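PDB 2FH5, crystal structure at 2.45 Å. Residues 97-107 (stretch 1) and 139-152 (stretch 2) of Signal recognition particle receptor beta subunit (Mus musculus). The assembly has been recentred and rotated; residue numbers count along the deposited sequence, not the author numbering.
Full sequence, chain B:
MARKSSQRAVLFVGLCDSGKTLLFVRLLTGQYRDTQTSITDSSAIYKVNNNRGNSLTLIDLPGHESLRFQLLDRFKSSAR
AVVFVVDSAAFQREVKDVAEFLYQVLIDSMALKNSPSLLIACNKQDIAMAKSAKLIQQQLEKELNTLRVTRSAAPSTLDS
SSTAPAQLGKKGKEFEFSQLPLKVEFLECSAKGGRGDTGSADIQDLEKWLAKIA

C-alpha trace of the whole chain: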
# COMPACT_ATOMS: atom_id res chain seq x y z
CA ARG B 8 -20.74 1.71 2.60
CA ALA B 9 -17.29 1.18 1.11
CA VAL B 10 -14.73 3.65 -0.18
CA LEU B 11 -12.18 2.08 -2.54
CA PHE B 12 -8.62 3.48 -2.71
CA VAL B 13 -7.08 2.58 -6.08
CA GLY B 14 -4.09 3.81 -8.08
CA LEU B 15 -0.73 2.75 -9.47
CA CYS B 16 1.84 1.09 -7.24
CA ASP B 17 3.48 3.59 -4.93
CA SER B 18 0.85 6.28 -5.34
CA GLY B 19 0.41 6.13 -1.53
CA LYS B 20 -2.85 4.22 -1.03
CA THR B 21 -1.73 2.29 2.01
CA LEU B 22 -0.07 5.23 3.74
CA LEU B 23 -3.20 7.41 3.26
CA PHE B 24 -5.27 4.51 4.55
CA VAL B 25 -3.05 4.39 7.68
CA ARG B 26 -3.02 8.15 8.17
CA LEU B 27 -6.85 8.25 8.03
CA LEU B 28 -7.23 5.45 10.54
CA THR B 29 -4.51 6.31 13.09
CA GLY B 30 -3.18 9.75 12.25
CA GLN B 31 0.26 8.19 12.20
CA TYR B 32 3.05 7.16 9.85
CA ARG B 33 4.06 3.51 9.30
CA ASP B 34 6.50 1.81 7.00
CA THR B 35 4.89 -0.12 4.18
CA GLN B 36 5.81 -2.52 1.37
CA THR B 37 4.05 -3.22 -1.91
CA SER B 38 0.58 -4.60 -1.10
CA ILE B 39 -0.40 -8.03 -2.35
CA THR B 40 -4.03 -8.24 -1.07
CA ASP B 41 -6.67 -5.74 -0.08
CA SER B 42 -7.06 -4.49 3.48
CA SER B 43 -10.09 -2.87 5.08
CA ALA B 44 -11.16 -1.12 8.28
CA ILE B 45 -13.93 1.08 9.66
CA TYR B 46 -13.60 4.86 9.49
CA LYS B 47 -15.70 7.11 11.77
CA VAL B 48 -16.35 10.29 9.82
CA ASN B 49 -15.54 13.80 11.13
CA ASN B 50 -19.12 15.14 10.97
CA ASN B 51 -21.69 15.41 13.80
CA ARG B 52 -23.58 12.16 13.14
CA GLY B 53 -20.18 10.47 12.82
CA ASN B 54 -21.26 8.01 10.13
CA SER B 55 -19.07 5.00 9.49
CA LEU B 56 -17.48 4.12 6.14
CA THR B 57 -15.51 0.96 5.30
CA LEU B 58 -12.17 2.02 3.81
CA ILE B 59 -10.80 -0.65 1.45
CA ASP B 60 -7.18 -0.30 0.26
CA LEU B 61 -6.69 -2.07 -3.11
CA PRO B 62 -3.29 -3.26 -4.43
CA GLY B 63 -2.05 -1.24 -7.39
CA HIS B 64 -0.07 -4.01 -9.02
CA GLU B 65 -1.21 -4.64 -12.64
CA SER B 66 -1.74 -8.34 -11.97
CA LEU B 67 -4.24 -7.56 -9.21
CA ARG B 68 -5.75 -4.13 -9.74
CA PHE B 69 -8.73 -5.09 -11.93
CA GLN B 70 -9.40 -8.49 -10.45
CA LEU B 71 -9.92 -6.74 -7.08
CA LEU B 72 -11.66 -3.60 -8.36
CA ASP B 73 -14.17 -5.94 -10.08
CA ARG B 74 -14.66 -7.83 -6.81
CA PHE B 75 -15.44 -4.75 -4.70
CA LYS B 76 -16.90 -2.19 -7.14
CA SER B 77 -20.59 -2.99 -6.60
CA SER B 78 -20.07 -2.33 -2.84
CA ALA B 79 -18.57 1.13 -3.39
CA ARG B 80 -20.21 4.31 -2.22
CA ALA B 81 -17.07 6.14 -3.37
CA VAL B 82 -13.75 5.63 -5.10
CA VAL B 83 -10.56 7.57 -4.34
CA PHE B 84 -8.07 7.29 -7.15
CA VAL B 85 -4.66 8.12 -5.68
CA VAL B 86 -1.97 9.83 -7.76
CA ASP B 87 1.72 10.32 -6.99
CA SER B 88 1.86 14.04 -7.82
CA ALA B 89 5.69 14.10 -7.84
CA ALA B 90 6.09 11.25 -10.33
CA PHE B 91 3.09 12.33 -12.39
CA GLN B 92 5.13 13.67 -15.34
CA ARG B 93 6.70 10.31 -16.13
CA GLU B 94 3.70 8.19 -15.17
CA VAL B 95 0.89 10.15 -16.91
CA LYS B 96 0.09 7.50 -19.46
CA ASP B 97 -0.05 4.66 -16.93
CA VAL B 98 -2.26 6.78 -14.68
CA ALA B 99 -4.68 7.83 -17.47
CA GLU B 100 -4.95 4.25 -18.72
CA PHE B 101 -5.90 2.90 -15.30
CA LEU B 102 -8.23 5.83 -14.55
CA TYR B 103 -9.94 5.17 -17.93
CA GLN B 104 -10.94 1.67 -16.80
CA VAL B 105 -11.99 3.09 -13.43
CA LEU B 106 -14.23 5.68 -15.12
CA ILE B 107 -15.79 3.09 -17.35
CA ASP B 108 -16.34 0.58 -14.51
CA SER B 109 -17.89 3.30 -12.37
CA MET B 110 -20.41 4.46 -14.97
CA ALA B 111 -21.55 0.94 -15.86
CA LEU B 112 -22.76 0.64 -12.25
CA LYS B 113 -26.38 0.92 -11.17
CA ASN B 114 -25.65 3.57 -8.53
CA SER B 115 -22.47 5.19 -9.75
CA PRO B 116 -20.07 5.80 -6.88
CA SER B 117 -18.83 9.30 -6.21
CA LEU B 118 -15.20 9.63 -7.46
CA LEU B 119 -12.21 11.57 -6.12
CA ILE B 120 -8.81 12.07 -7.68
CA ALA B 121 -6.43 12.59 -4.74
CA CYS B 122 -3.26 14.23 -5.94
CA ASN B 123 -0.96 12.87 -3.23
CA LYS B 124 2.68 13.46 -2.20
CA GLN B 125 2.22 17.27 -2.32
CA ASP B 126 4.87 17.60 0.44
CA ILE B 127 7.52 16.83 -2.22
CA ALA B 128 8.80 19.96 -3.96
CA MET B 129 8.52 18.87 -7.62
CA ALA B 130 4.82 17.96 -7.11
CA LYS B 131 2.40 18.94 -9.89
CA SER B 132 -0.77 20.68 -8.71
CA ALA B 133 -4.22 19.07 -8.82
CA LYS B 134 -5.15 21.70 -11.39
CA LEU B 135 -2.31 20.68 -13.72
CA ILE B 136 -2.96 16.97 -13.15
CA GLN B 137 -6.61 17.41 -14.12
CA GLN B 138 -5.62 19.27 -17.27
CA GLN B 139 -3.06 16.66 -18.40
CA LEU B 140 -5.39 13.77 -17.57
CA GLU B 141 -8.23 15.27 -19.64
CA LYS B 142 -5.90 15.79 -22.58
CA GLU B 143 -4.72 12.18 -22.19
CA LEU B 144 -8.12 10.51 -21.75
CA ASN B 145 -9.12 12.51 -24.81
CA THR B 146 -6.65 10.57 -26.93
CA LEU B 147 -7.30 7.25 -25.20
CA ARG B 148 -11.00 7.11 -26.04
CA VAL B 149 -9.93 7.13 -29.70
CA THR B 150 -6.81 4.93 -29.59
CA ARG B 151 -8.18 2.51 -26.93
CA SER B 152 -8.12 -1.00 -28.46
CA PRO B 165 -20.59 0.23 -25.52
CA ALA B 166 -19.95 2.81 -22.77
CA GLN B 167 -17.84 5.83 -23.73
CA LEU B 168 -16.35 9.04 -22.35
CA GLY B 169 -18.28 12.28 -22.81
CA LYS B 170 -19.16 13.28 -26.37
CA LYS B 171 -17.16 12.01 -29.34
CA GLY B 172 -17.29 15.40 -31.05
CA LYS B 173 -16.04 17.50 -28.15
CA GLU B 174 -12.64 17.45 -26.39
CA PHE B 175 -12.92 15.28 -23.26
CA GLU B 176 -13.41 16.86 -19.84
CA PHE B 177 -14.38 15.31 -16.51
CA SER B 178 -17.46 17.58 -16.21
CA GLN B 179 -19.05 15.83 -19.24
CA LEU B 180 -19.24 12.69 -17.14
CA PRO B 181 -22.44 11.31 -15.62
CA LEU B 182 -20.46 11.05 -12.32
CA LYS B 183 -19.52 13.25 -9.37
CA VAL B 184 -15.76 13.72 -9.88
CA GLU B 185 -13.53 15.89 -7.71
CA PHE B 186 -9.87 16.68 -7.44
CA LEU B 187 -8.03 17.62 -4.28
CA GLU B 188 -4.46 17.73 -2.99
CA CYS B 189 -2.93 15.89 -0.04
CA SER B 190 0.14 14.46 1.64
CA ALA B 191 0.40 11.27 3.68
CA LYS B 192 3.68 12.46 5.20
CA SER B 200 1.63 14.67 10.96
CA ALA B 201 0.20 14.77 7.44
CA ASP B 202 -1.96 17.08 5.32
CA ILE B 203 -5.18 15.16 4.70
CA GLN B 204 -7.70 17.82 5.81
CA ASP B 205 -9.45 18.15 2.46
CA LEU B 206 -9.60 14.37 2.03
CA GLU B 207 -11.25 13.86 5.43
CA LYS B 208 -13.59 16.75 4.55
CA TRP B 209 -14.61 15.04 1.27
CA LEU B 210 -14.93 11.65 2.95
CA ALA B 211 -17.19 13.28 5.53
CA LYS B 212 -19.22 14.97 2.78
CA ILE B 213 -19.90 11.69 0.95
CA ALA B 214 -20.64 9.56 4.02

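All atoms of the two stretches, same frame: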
# COMPACT_ATOMS: atom_id res chain seq x y z
N ASP B 97 0.38 5.80 -17.73
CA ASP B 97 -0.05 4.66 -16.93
C ASP B 97 -1.23 5.04 -16.05
O ASP B 97 -2.17 4.26 -15.87
CB ASP B 97 1.10 4.12 -16.07
CG ASP B 97 2.15 3.37 -16.88
OD1 ASP B 97 1.77 2.49 -17.69
OD2 ASP B 97 3.36 3.65 -16.71
N VAL B 98 -1.19 6.26 -15.52
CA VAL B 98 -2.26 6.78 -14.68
C VAL B 98 -3.54 6.89 -15.49
O VAL B 98 -4.56 6.31 -15.12
CB VAL B 98 -1.92 8.19 -14.13
CG1 VAL B 98 -3.12 8.76 -13.41
CG2 VAL B 98 -0.71 8.12 -13.20
N ALA B 99 -3.49 7.64 -16.60
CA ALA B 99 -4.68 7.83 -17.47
C ALA B 99 -5.31 6.51 -17.90
O ALA B 99 -6.53 6.35 -17.89
CB ALA B 99 -4.30 8.66 -18.71
N GLU B 100 -4.47 5.56 -18.28
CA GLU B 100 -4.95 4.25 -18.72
C GLU B 100 -5.71 3.49 -17.64
O GLU B 100 -6.69 2.80 -17.93
CB GLU B 100 -3.77 3.42 -19.21
CG GLU B 100 -4.08 1.99 -19.51
CD GLU B 100 -2.89 1.29 -20.15
OE1 GLU B 100 -2.58 1.65 -21.31
OE2 GLU B 100 -2.26 0.41 -19.49
N PHE B 101 -5.24 3.60 -16.39
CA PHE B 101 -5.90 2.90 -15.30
C PHE B 101 -7.17 3.68 -14.94
O PHE B 101 -8.22 3.09 -14.74
CB PHE B 101 -4.95 2.77 -14.10
CG PHE B 101 -5.54 2.07 -12.90
CD1 PHE B 101 -6.62 1.19 -13.02
CD2 PHE B 101 -5.02 2.30 -11.63
CE1 PHE B 101 -7.19 0.57 -11.89
CE2 PHE B 101 -5.58 1.69 -10.49
CZ PHE B 101 -6.67 0.82 -10.63
N LEU B 102 -7.07 5.00 -14.87
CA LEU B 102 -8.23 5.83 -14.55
C LEU B 102 -9.35 5.59 -15.57
O LEU B 102 -10.53 5.48 -15.20
CB LEU B 102 -7.82 7.30 -14.51
CG LEU B 102 -8.93 8.30 -14.22
CD1 LEU B 102 -9.61 7.99 -12.89
CD2 LEU B 102 -8.33 9.71 -14.25
N TYR B 103 -8.99 5.46 -16.85
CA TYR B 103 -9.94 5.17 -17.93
C TYR B 103 -10.82 3.98 -17.56
O TYR B 103 -12.05 4.06 -17.61
CB TYR B 103 -9.17 4.85 -19.21
CG TYR B 103 -10.05 4.66 -20.43
CD1 TYR B 103 -10.52 5.76 -21.15
CD2 TYR B 103 -10.42 3.40 -20.86
CE1 TYR B 103 -11.32 5.60 -22.27
CE2 TYR B 103 -11.23 3.22 -21.98
CZ TYR B 103 -11.67 4.33 -22.68
OH TYR B 103 -12.45 4.15 -23.81
N GLN B 104 -10.19 2.86 -17.22
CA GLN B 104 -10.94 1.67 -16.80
C GLN B 104 -11.75 1.94 -15.54
O GLN B 104 -12.83 1.37 -15.36
CB GLN B 104 -10.00 0.50 -16.54
CG GLN B 104 -10.01 -0.56 -17.64
CD GLN B 104 -8.61 -0.84 -18.20
OE1 GLN B 104 -8.39 -1.85 -18.89
NE2 GLN B 104 -7.67 0.07 -17.92
N VAL B 105 -11.25 2.80 -14.65
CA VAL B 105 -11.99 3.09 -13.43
C VAL B 105 -13.24 3.92 -13.75
O VAL B 105 -14.29 3.73 -13.13
CB VAL B 105 -11.10 3.82 -12.39
CG1 VAL B 105 -11.95 4.37 -11.24
CG2 VAL B 105 -10.05 2.85 -11.82
N LEU B 106 -13.12 4.83 -14.71
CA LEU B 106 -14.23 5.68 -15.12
C LEU B 106 -15.29 4.82 -15.78
O LEU B 106 -16.48 4.92 -15.48
CB LEU B 106 -13.76 6.74 -16.10
CG LEU B 106 -12.95 7.81 -15.41
CD1 LEU B 106 -12.36 8.73 -16.45
CD2 LEU B 106 -13.83 8.57 -14.44
N ILE B 107 -14.86 3.96 -16.69
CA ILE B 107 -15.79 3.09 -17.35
C ILE B 107 -16.50 2.20 -16.33
O ILE B 107 -17.73 2.21 -16.26
CB ILE B 107 -15.08 2.26 -18.42
CG1 ILE B 107 -14.94 3.12 -19.68
CG2 ILE B 107 -15.82 0.98 -18.68
CD1 ILE B 107 -14.22 2.42 -20.80
N GLN B 139 -3.77 17.68 -17.64
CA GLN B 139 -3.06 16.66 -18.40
C GLN B 139 -3.84 15.34 -18.50
O GLN B 139 -3.76 14.63 -19.50
CB GLN B 139 -1.68 16.43 -17.80
CG GLN B 139 -0.79 17.66 -17.92
CD GLN B 139 -0.65 18.13 -19.37
OE1 GLN B 139 -0.08 17.41 -20.21
NE2 GLN B 139 -1.17 19.33 -19.67
N LEU B 140 -4.61 15.00 -17.48
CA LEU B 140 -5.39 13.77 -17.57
C LEU B 140 -6.53 13.89 -18.58
O LEU B 140 -6.85 12.92 -19.27
CB LEU B 140 -5.97 13.39 -16.22
CG LEU B 140 -4.97 12.69 -15.32
CD1 LEU B 140 -5.54 12.66 -13.92
CD2 LEU B 140 -4.66 11.29 -15.88
N GLU B 141 -7.15 15.07 -18.67
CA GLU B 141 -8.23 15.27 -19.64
C GLU B 141 -7.65 15.15 -21.05
O GLU B 141 -8.17 14.42 -21.89
CB GLU B 141 -8.90 16.64 -19.45
CG GLU B 141 -9.58 16.74 -18.09
CD GLU B 141 -10.40 18.01 -17.90
OE1 GLU B 141 -9.97 19.08 -18.36
OE2 GLU B 141 -11.47 17.92 -17.25
N LYS B 142 -6.55 15.84 -21.28
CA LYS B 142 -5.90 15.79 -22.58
C LYS B 142 -5.56 14.34 -22.95
O LYS B 142 -5.72 13.93 -24.09
CB LYS B 142 -4.65 16.67 -22.55
CG LYS B 142 -3.67 16.45 -23.70
CD LYS B 142 -2.44 17.35 -23.59
CE LYS B 142 -1.44 17.08 -24.72
NZ LYS B 142 -0.22 17.94 -24.65
N GLU B 143 -5.10 13.57 -21.97
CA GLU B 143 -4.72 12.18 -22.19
C GLU B 143 -5.91 11.22 -22.37
O GLU B 143 -5.87 10.31 -23.18
CB GLU B 143 -3.85 11.72 -21.03
CG GLU B 143 -3.12 10.43 -21.28
CD GLU B 143 -2.00 10.59 -22.28
OE1 GLU B 143 -1.20 11.56 -22.12
OE2 GLU B 143 -1.92 9.76 -23.21
N LEU B 144 -6.97 11.39 -21.59
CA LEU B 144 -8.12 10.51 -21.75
C LEU B 144 -8.75 10.83 -23.11
O LEU B 144 -9.36 9.98 -23.76
CB LEU B 144 -9.11 10.76 -20.61
CG LEU B 144 -8.60 10.37 -19.21
CD1 LEU B 144 -9.48 10.99 -18.15
CD2 LEU B 144 -8.59 8.88 -19.08
N ASN B 145 -8.58 12.08 -23.53
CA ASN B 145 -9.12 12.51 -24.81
C ASN B 145 -8.53 11.73 -25.95
O ASN B 145 -9.20 11.48 -26.93
CB ASN B 145 -8.89 13.99 -25.05
CG ASN B 145 -9.53 14.45 -26.33
OD1 ASN B 145 -10.74 14.32 -26.53
ND2 ASN B 145 -8.71 14.98 -27.23
N THR B 146 -7.26 11.36 -25.85
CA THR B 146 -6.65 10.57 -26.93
C THR B 146 -6.98 9.11 -26.74
O THR B 146 -7.22 8.40 -27.71
CB THR B 146 -5.12 10.72 -26.98
OG1 THR B 146 -4.78 12.07 -27.30
CG2 THR B 146 -4.54 9.82 -28.05
N LEU B 147 -7.00 8.66 -25.49
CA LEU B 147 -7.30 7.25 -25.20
C LEU B 147 -8.66 6.76 -25.68
O LEU B 147 -8.76 5.62 -26.12
CB LEU B 147 -7.19 6.97 -23.69
CG LEU B 147 -5.84 6.55 -23.12
CD1 LEU B 147 -5.99 6.42 -21.63
CD2 LEU B 147 -5.39 5.21 -23.73
N ARG B 148 -9.70 7.57 -25.59
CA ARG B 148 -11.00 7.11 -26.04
C ARG B 148 -11.03 6.87 -27.55
O ARG B 148 -11.96 6.25 -28.07
CB ARG B 148 -12.11 8.08 -25.62
CG ARG B 148 -11.84 9.46 -26.01
CD ARG B 148 -12.94 10.40 -25.55
NE ARG B 148 -12.72 11.71 -26.16
CZ ARG B 148 -13.64 12.66 -26.27
NH1 ARG B 148 -14.85 12.44 -25.79
NH2 ARG B 148 -13.33 13.81 -26.85
N VAL B 149 -10.02 7.35 -28.25
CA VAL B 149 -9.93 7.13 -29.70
C VAL B 149 -8.98 5.96 -29.97
O VAL B 149 -9.33 5.03 -30.70
CB VAL B 149 -9.41 8.39 -30.44
CG1 VAL B 149 -9.32 8.11 -31.94
CG2 VAL B 149 -10.31 9.55 -30.17
N THR B 150 -7.79 5.99 -29.38
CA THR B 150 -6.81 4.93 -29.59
C THR B 150 -7.12 3.61 -28.86
O THR B 150 -6.71 2.54 -29.32
CB THR B 150 -5.39 5.37 -29.15
OG1 THR B 150 -5.32 5.42 -27.72
CG2 THR B 150 -5.04 6.74 -29.73
N ARG B 151 -7.83 3.69 -27.74
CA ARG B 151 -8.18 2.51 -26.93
C ARG B 151 -8.66 1.29 -27.71
O ARG B 151 -9.78 1.27 -28.22
CB ARG B 151 -9.25 2.90 -25.93
CG ARG B 151 -9.70 1.77 -25.02
CD ARG B 151 -8.71 1.52 -23.89
NE ARG B 151 -9.38 0.77 -22.82
CZ ARG B 151 -8.83 0.45 -21.66
NH1 ARG B 151 -7.58 0.80 -21.38
NH2 ARG B 151 -9.55 -0.22 -20.76
N SER B 152 -7.81 0.26 -27.76
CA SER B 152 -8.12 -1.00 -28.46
C SER B 152 -9.13 -1.83 -27.68
O SER B 152 -9.66 -2.82 -28.19
CB SER B 152 -6.84 -1.82 -28.65
OG SER B 152 -5.91 -1.14 -29.48

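Two helices, 97-107 and 139-150, cross at -67° with their axes 9.5 Å apart at closest approach. Ala99 and Leu140 bring their CA atoms within 6.0 Å, where the small alanine side chain leaves the backbones close. The side chain of Ala99 sits as a knob among Leu140, Glu143, Leu144 and Leu147. Having no chi angle to adjust, it lets the neighbours come to it: its CB lies 3.3 Å from Glu143 CG, 3.9 Å from Leu140 CD2 and 4.0 Å from Leu147 CD1.

The reciprocal knob is Leu144, among Ala99, Leu102, Tyr103 and Leu106. Its CA-to-CB bond points sideways, yet the m,t rotamer brings the branched end nearer the other helix. Leu144 CD1 reaches Leu106 CD1 at 4.0 Å, while Leu144 CD2 lies 4.1 Å from Tyr103 CB and near the plane of the tyrosine ring, at its edge. Leu140 and Leu147 adopt the same m,t form, and all three leucines turn methyls into the seam. Leu102 instead is t,p, which places its CD2 4.1 Å from Leu140 CD1 and 4.3 Å from Leu144 CD1.

Tyr103, with chi1 t, extends its ring along the second helix past Leu147 to Arg148 and Arg151. Its OH comes no nearer to Arg148 than 4.0 Å, at CA, so the ring contributes bulk here. Arg148, chi1 p, leads its end away and donates from NH2 to Asn145 OD1 (2.7 Å) within its own helix.

Arg151, just past the helix, turns back with chi1 t and chi2 p. Tyr103 CE2 lies over one face of the Arg151 guanidinium, 3.2 Å from Arg151 NE, while Arg151 NH2 lies 2.7 Å from Gln104 OE1. The arginine is poorly ordered, making this polar margin less certain than the aliphatic centre.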